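Long-range contact in Crov588 (Cafeteriavirus, PDB 6NYR), which is of unknown function but folds as a circular leucine-rich-repeat protein built largely of FNIP repeats: residues Q93-S98 with V116-L121. Numbering follows the deposited sequence.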
ATOM      1  N   GLN A  93      25.567 -30.594   7.082  1.00 59.94           N
ATOM      2  CA  GLN A  93      26.523 -31.283   6.226  1.00 63.00           C
ATOM      3  C   GLN A  93      25.820 -32.073   5.132  1.00 64.14           C
ATOM      4  O   GLN A  93      26.407 -32.320   4.071  1.00 64.69           O
ATOM      5  CB  GLN A  93      27.368 -32.205   7.104  1.00 62.22           C
ATOM      6  CG  GLN A  93      28.770 -32.476   6.648  1.00 63.28           C
ATOM      7  CD  GLN A  93      29.639 -32.949   7.806  1.00 60.88           C
ATOM      8  OE1 GLN A  93      29.249 -32.846   8.971  1.00 55.82           O
ATOM      9  NE2 GLN A  93      30.818 -33.469   7.490  1.00 63.68           N
ATOM     10  N   ASN A  94      24.568 -32.456   5.359  1.00 64.04           N
ATOM     11  CA  ASN A  94      23.782 -33.178   4.371  1.00 66.38           C
ATOM     12  C   ASN A  94      23.001 -32.265   3.437  1.00 66.21           C
ATOM     13  O   ASN A  94      22.325 -32.770   2.537  1.00 67.92           O
ATOM     14  CB  ASN A  94      22.813 -34.136   5.078  1.00 64.98           C
ATOM     15  CG  ASN A  94      23.522 -35.327   5.692  1.00 63.83           C
ATOM     16  OD1 ASN A  94      24.635 -35.675   5.293  1.00 64.74           O
ATOM     17  ND2 ASN A  94      22.882 -35.961   6.669  1.00 60.78           N
ATOM     18  N   LEU A  95      23.071 -30.949   3.621  1.00 65.36           N
ATOM     19  CA  LEU A  95      22.481 -30.037   2.653  1.00 66.08           C
ATOM     20  C   LEU A  95      23.091 -30.284   1.272  1.00 66.26           C
ATOM     21  O   LEU A  95      24.278 -30.609   1.156  1.00 64.41           O
ATOM     22  CB  LEU A  95      22.706 -28.585   3.069  1.00 65.78           C
ATOM     23  CG  LEU A  95      21.938 -28.090   4.295  1.00 63.33           C
ATOM     24  CD1 LEU A  95      22.400 -26.687   4.681  1.00 59.69           C
ATOM     25  CD2 LEU A  95      20.435 -28.105   4.058  1.00 62.72           C
ATOM     26  N   PRO A  96      22.300 -30.153   0.210  1.00 67.03           N
ATOM     27  CA  PRO A  96      22.818 -30.449  -1.129  1.00 66.57           C
ATOM     28  C   PRO A  96      23.810 -29.399  -1.606  1.00 65.34           C
ATOM     29  O   PRO A  96      23.690 -28.204  -1.318  1.00 63.75           O
ATOM     30  CB  PRO A  96      21.558 -30.461  -2.007  1.00 67.66           C
ATOM     31  CG  PRO A  96      20.602 -29.548  -1.294  1.00 66.66           C
ATOM     32  CD  PRO A  96      20.888 -29.716   0.187  1.00 67.07           C
ATOM     33  N   LYS A  97      24.810 -29.872  -2.358  1.00 66.20           N
ATOM     34  CA  LYS A  97      25.857 -28.998  -2.873  1.00 65.08           C
ATOM     35  C   LYS A  97      25.349 -28.032  -3.938  1.00 62.33           C
ATOM     36  O   LYS A  97      26.118 -27.173  -4.386  1.00 63.85           O
ATOM     37  CB  LYS A  97      27.010 -29.827  -3.439  1.00 69.36           C
ATOM     38  CG  LYS A  97      27.776 -30.634  -2.390  1.00 73.04           C
ATOM     39  CD  LYS A  97      28.289 -29.772  -1.232  1.00 73.97           C
ATOM     40  CE  LYS A  97      27.258 -29.662  -0.110  1.00 72.44           C
ATOM     41  NZ  LYS A  97      27.895 -29.486   1.236  1.00 70.32           N
ATOM     42  N   SER A  98      24.101 -28.175  -4.384  1.00 61.26           N
ATOM     43  CA  SER A  98      23.517 -27.194  -5.288  1.00 63.43           C
ATOM     44  C   SER A  98      23.069 -25.926  -4.573  1.00 64.07           C
ATOM     45  O   SER A  98      22.793 -24.923  -5.240  1.00 63.05           O
ATOM     46  CB  SER A  98      22.317 -27.800  -6.027  1.00 62.17           C
ATOM     47  OG  SER A  98      21.317 -28.230  -5.117  1.00 60.07           O
ATOM     48  N   VAL A 116      31.283 -27.448   6.726  1.00 61.86           N
ATOM     49  CA  VAL A 116      29.911 -27.815   7.064  1.00 58.89           C
ATOM     50  C   VAL A 116      28.914 -27.161   6.107  1.00 59.67           C
ATOM     51  O   VAL A 116      28.170 -27.850   5.406  1.00 59.48           O
ATOM     52  CB  VAL A 116      29.586 -27.473   8.535  1.00 58.32           C
ATOM     53  CG1 VAL A 116      28.159 -27.880   8.875  1.00 59.30           C
ATOM     54  CG2 VAL A 116      30.578 -28.152   9.469  1.00 56.34           C
ATOM     55  N   LEU A 117      28.897 -25.828   6.050  1.00 60.06           N
ATOM     56  CA  LEU A 117      27.977 -25.132   5.161  1.00 60.07           C
ATOM     57  C   LEU A 117      28.311 -25.448   3.701  1.00 61.58           C
ATOM     58  O   LEU A 117      29.490 -25.596   3.347  1.00 61.82           O
ATOM     59  CB  LEU A 117      28.051 -23.631   5.402  1.00 62.07           C
ATOM     60  CG  LEU A 117      27.045 -22.946   6.327  1.00 65.52           C
ATOM     61  CD1 LEU A 117      26.054 -23.886   6.979  1.00 66.51           C
ATOM     62  CD2 LEU A 117      27.792 -22.134   7.408  1.00 65.18           C
ATOM     63  N   PRO A 118      27.305 -25.537   2.832  1.00 60.30           N
ATOM     64  CA  PRO A 118      27.571 -25.802   1.409  1.00 58.47           C
ATOM     65  C   PRO A 118      28.603 -24.844   0.833  1.00 58.24           C
ATOM     66  O   PRO A 118      28.529 -23.628   1.026  1.00 61.48           O
ATOM     67  CB  PRO A 118      26.198 -25.622   0.754  1.00 61.89           C
ATOM     68  CG  PRO A 118      25.218 -25.973   1.847  1.00 62.61           C
ATOM     69  CD  PRO A 118      25.860 -25.506   3.140  1.00 61.66           C
ATOM     70  N   GLY A 119      29.571 -25.405   0.106  1.00 57.60           N
ATOM     71  CA  GLY A 119      30.696 -24.615  -0.360  1.00 57.65           C
ATOM     72  C   GLY A 119      30.333 -23.564  -1.386  1.00 60.76           C
ATOM     73  O   GLY A 119      30.939 -22.488  -1.418  1.00 59.63           O
ATOM     74  N   GLY A 120      29.346 -23.846  -2.228  1.00 62.19           N
ATOM     75  CA  GLY A 120      28.947 -22.919  -3.262  1.00 64.11           C
ATOM     76  C   GLY A 120      27.940 -21.877  -2.847  1.00 63.48           C
ATOM     77  O   GLY A 120      27.521 -21.062  -3.674  1.00 62.56           O
ATOM     78  N   LEU A 121      27.558 -21.871  -1.574  1.00 62.28           N
ATOM     79  CA  LEU A 121      26.533 -20.960  -1.084  1.00 59.10           C
ATOM     80  C   LEU A 121      26.916 -19.507  -1.321  1.00 58.25           C
ATOM     81  O   LEU A 121      28.075 -19.115  -1.165  1.00 59.62           O
ATOM     82  CB  LEU A 121      26.317 -21.202   0.407  1.00 58.43           C
ATOM     83  CG  LEU A 121      25.003 -20.764   1.045  1.00 61.04           C
ATOM     84  CD1 LEU A 121      23.903 -21.737   0.683  1.00 64.26           C
ATOM     85  CD2 LEU A 121      25.181 -20.676   2.553  1.00 60.48           C
TER
HETATM   86  O   HOH W   1      26.405 -28.580   3.063  1.00 39.80           O
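P118 sets CG and CD of its ring against CB and CD1 of L95. The two cross obliquely, with L95 CB 3.8 Å from P118 CG. L95 CG lies anti to its carbonyl carbon (chi1 -70°), and CD1 is 4.0 Å from P118 CD. This apolar pair is buried. K97 comes to the same proline by another route. Its chain bends at chi2 (-54°) and chi3 (89°), so the exposed lysine curls across and brings NZ to 3.7 Å from P118 CA. No direct hydrogen bond joins the segments. Instead one water bridges them, accepting from K97 NZ at 2.5 Å and donating to V116 O at 3.0 Å. Q93 runs beside V116, with Q93 CA 3.9 Å from V116 O. P118 to L121 form a type I beta turn, closed by a hydrogen bond from L121 N to P118 O (3.3 Å). Both segments carry a Leu-Pro pair, consistent with equivalent positions in neighbouring coils of a leucine-rich-repeat solenoid. S98 OG is hydrogen-bonded to L76 O, before strand 78-80. L95 and L121 both pack on L102 of strand 101-103. Segment 93-98 runs from the end of helix 89-93 toward that strand, and 116-121 leads into strand 123-125.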